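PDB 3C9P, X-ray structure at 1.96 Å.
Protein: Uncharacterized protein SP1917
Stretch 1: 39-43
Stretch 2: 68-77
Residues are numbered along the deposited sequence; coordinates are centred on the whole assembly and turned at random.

Stretch 1 39-43: SWLTG
Stretch 2 (68-77) YYVPERIAIT

What ties the two stretches together? Two backbone hydrogen bonds do, both accepted by carbonyls at the end of the helix 39-42. V70 N donates to L41 O at 3.1 Å (160° at the hydrogen), and Y68 N donates to T42 O at 3.0 Å (159°). Between them, Y69 CA lies 3.4 Å from L41 O in a CA-H...O contact.

How do the backbones run? In opposite directions: L41 pairs with V70 (CA-CA 5.5 Å), T42 with Y69 (4.6 Å) and G43 with Y68 (4.5 Å). Y68 (phi/psi -163/93), Y69 (-68/134) and V70 (-74/136) are extended. G43 N closes the helix onto S39 O at 2.9 Å, then G43 turns to 88/-9, and an ideal CB there would sit 2.7 Å from Y68 O, a clash that glycine avoids.

How does the second stretch continue after V70? As a 3-10 segment, 71-75, near -70/-20, with R73 N to V70 O at 3.1 Å and I76 N to R73 O at 3.0 Å. R73 (chi p, t, t, -73°) also returns its NH1 to V70 O, at 3.0 Å, so that one carbonyl accepts from both backbone and guanidinium.

Which side chains meet? The CA-to-CB bond of W40 (chi1 t, chi2 79°) points away, yet its indole reaches back. V70 (chi1 72°) points toward the helix and sets CG1 over the six-membered ring, 3.7 Å from its centroid and 8° off the normal, a CH-pi contact. I76 (m, t) meets the ring edge, CD1 to W40 CZ3 at 4.0 Å. L41 (t, p) continues this apolar patch: its CD1 lies 3.6 Å from R73 CB and 4.3 Å from I76 CD1, while its CG approaches Y69 CD1 (Y69 chi1 m, chi2 -78°) at 4.4 Å.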

# COMPACT_ATOMS: atom_id res chain seq x y z
N SER A 39 -6.94 -1.75 -1.69
CA SER A 39 -8.06 -2.67 -1.46
C SER A 39 -7.67 -4.15 -1.69
O SER A 39 -7.96 -5.02 -0.87
CB SER A 39 -9.21 -2.30 -2.40
OG SER A 39 -10.30 -3.21 -2.23
N TRP A 40 -6.99 -4.41 -2.80
CA TRP A 40 -6.51 -5.76 -3.11
C TRP A 40 -5.62 -6.32 -2.00
O TRP A 40 -5.83 -7.42 -1.51
CB TRP A 40 -5.77 -5.74 -4.45
CG TRP A 40 -5.21 -7.08 -4.81
CD1 TRP A 40 -5.87 -8.15 -5.34
CD2 TRP A 40 -3.86 -7.48 -4.66
NE1 TRP A 40 -5.00 -9.19 -5.53
CE2 TRP A 40 -3.75 -8.80 -5.13
CE3 TRP A 40 -2.70 -6.82 -4.21
CZ2 TRP A 40 -2.56 -9.50 -5.13
CZ3 TRP A 40 -1.51 -7.52 -4.20
CH2 TRP A 40 -1.44 -8.84 -4.68
N LEU A 41 -4.64 -5.52 -1.58
CA LEU A 41 -3.68 -5.95 -0.57
C LEU A 41 -4.31 -6.24 0.79
O LEU A 41 -4.01 -7.28 1.41
CB LEU A 41 -2.58 -4.88 -0.38
CG LEU A 41 -1.63 -5.13 0.78
CD1 LEU A 41 -0.76 -6.40 0.50
CD2 LEU A 41 -0.73 -3.91 1.00
N THR A 42 -5.16 -5.33 1.24
CA THR A 42 -5.63 -5.34 2.62
C THR A 42 -6.98 -6.02 2.82
O THR A 42 -7.30 -6.41 3.94
CB THR A 42 -5.75 -3.90 3.13
OG1 THR A 42 -6.71 -3.23 2.32
CG2 THR A 42 -4.40 -3.15 3.06
N GLY A 43 -7.79 -6.14 1.78
CA GLY A 43 -9.16 -6.65 1.93
C GLY A 43 -10.20 -5.58 2.25
O GLY A 43 -11.39 -5.86 2.24
N TYR A 68 -8.49 -8.53 5.63
CA TYR A 68 -8.11 -9.80 5.02
C TYR A 68 -6.92 -9.62 4.08
O TYR A 68 -7.10 -9.34 2.89
CB TYR A 68 -9.27 -10.38 4.22
CG TYR A 68 -9.21 -11.89 4.09
CD1 TYR A 68 -8.36 -12.52 3.17
CD2 TYR A 68 -10.02 -12.69 4.91
CE1 TYR A 68 -8.33 -13.93 3.10
CE2 TYR A 68 -9.99 -14.07 4.83
CZ TYR A 68 -9.15 -14.68 3.94
OH TYR A 68 -9.17 -16.07 3.89
N TYR A 69 -5.72 -9.83 4.59
CA TYR A 69 -4.54 -9.66 3.72
C TYR A 69 -4.53 -10.76 2.68
O TYR A 69 -4.73 -11.94 3.02
CB TYR A 69 -3.28 -9.70 4.57
CG TYR A 69 -2.99 -8.37 5.24
CD1 TYR A 69 -2.42 -7.32 4.50
CD2 TYR A 69 -3.28 -8.16 6.58
CE1 TYR A 69 -2.15 -6.10 5.08
CE2 TYR A 69 -3.00 -6.93 7.20
CZ TYR A 69 -2.43 -5.92 6.42
OH TYR A 69 -2.14 -4.72 6.97
N VAL A 70 -4.28 -10.37 1.43
CA VAL A 70 -4.37 -11.30 0.29
C VAL A 70 -3.16 -12.26 0.32
O VAL A 70 -2.03 -11.82 0.59
CB VAL A 70 -4.50 -10.51 -1.05
CG1 VAL A 70 -3.17 -9.83 -1.44
CG2 VAL A 70 -5.04 -11.37 -2.21
N PRO A 71 -3.40 -13.57 0.10
CA PRO A 71 -2.30 -14.53 0.14
C PRO A 71 -1.15 -14.19 -0.83
O PRO A 71 0.01 -14.39 -0.49
CB PRO A 71 -2.97 -15.87 -0.24
CG PRO A 71 -4.41 -15.69 0.12
CD PRO A 71 -4.70 -14.22 -0.12
N GLU A 72 -1.47 -13.63 -2.00
CA GLU A 72 -0.47 -13.39 -3.04
C GLU A 72 0.51 -12.27 -2.68
O GLU A 72 1.46 -12.00 -3.41
CB GLU A 72 -1.17 -13.10 -4.36
CG GLU A 72 -1.84 -14.34 -5.00
CD GLU A 72 -3.18 -14.74 -4.35
OE1 GLU A 72 -3.72 -13.99 -3.50
OE2 GLU A 72 -3.70 -15.81 -4.70
N ARG A 73 0.27 -11.61 -1.55
CA ARG A 73 1.13 -10.48 -1.15
C ARG A 73 2.53 -10.95 -0.77
O ARG A 73 3.48 -10.17 -0.77
CB ARG A 73 0.48 -9.70 -0.01
CG ARG A 73 0.62 -10.37 1.34
CD ARG A 73 -0.26 -9.72 2.40
NE ARG A 73 0.11 -10.25 3.71
CZ ARG A 73 -0.18 -11.48 4.14
NH1 ARG A 73 -0.89 -12.32 3.37
NH2 ARG A 73 0.26 -11.85 5.34
N ILE A 74 2.67 -12.24 -0.45
CA ILE A 74 3.97 -12.83 -0.14
C ILE A 74 4.90 -12.77 -1.38
O ILE A 74 6.13 -12.76 -1.25
CB ILE A 74 3.76 -14.31 0.32
CG1 ILE A 74 2.82 -14.38 1.56
CG2 ILE A 74 5.08 -15.09 0.51
CD1 ILE A 74 3.12 -13.43 2.70
N ALA A 75 4.31 -12.73 -2.56
CA ALA A 75 5.09 -12.61 -3.81
C ALA A 75 5.58 -11.19 -4.11
O ALA A 75 6.38 -11.00 -5.04
CB ALA A 75 4.28 -13.16 -5.00
N ILE A 76 5.10 -10.19 -3.34
CA ILE A 76 5.61 -8.82 -3.45
C ILE A 76 6.99 -8.75 -2.77
O ILE A 76 7.13 -8.43 -1.56
CB ILE A 76 4.63 -7.76 -2.85
CG1 ILE A 76 3.22 -7.92 -3.44
CG2 ILE A 76 5.17 -6.35 -3.13
CD1 ILE A 76 2.10 -7.24 -2.61
N THR A 77 8.01 -9.07 -3.56
CA THR A 77 9.39 -9.14 -3.05
C THR A 77 10.23 -8.01 -3.69
O THR A 77 9.75 -7.30 -4.58
CB THR A 77 10.03 -10.51 -3.34
OG1 THR A 77 10.00 -10.74 -4.76
CG2 THR A 77 9.26 -11.63 -2.63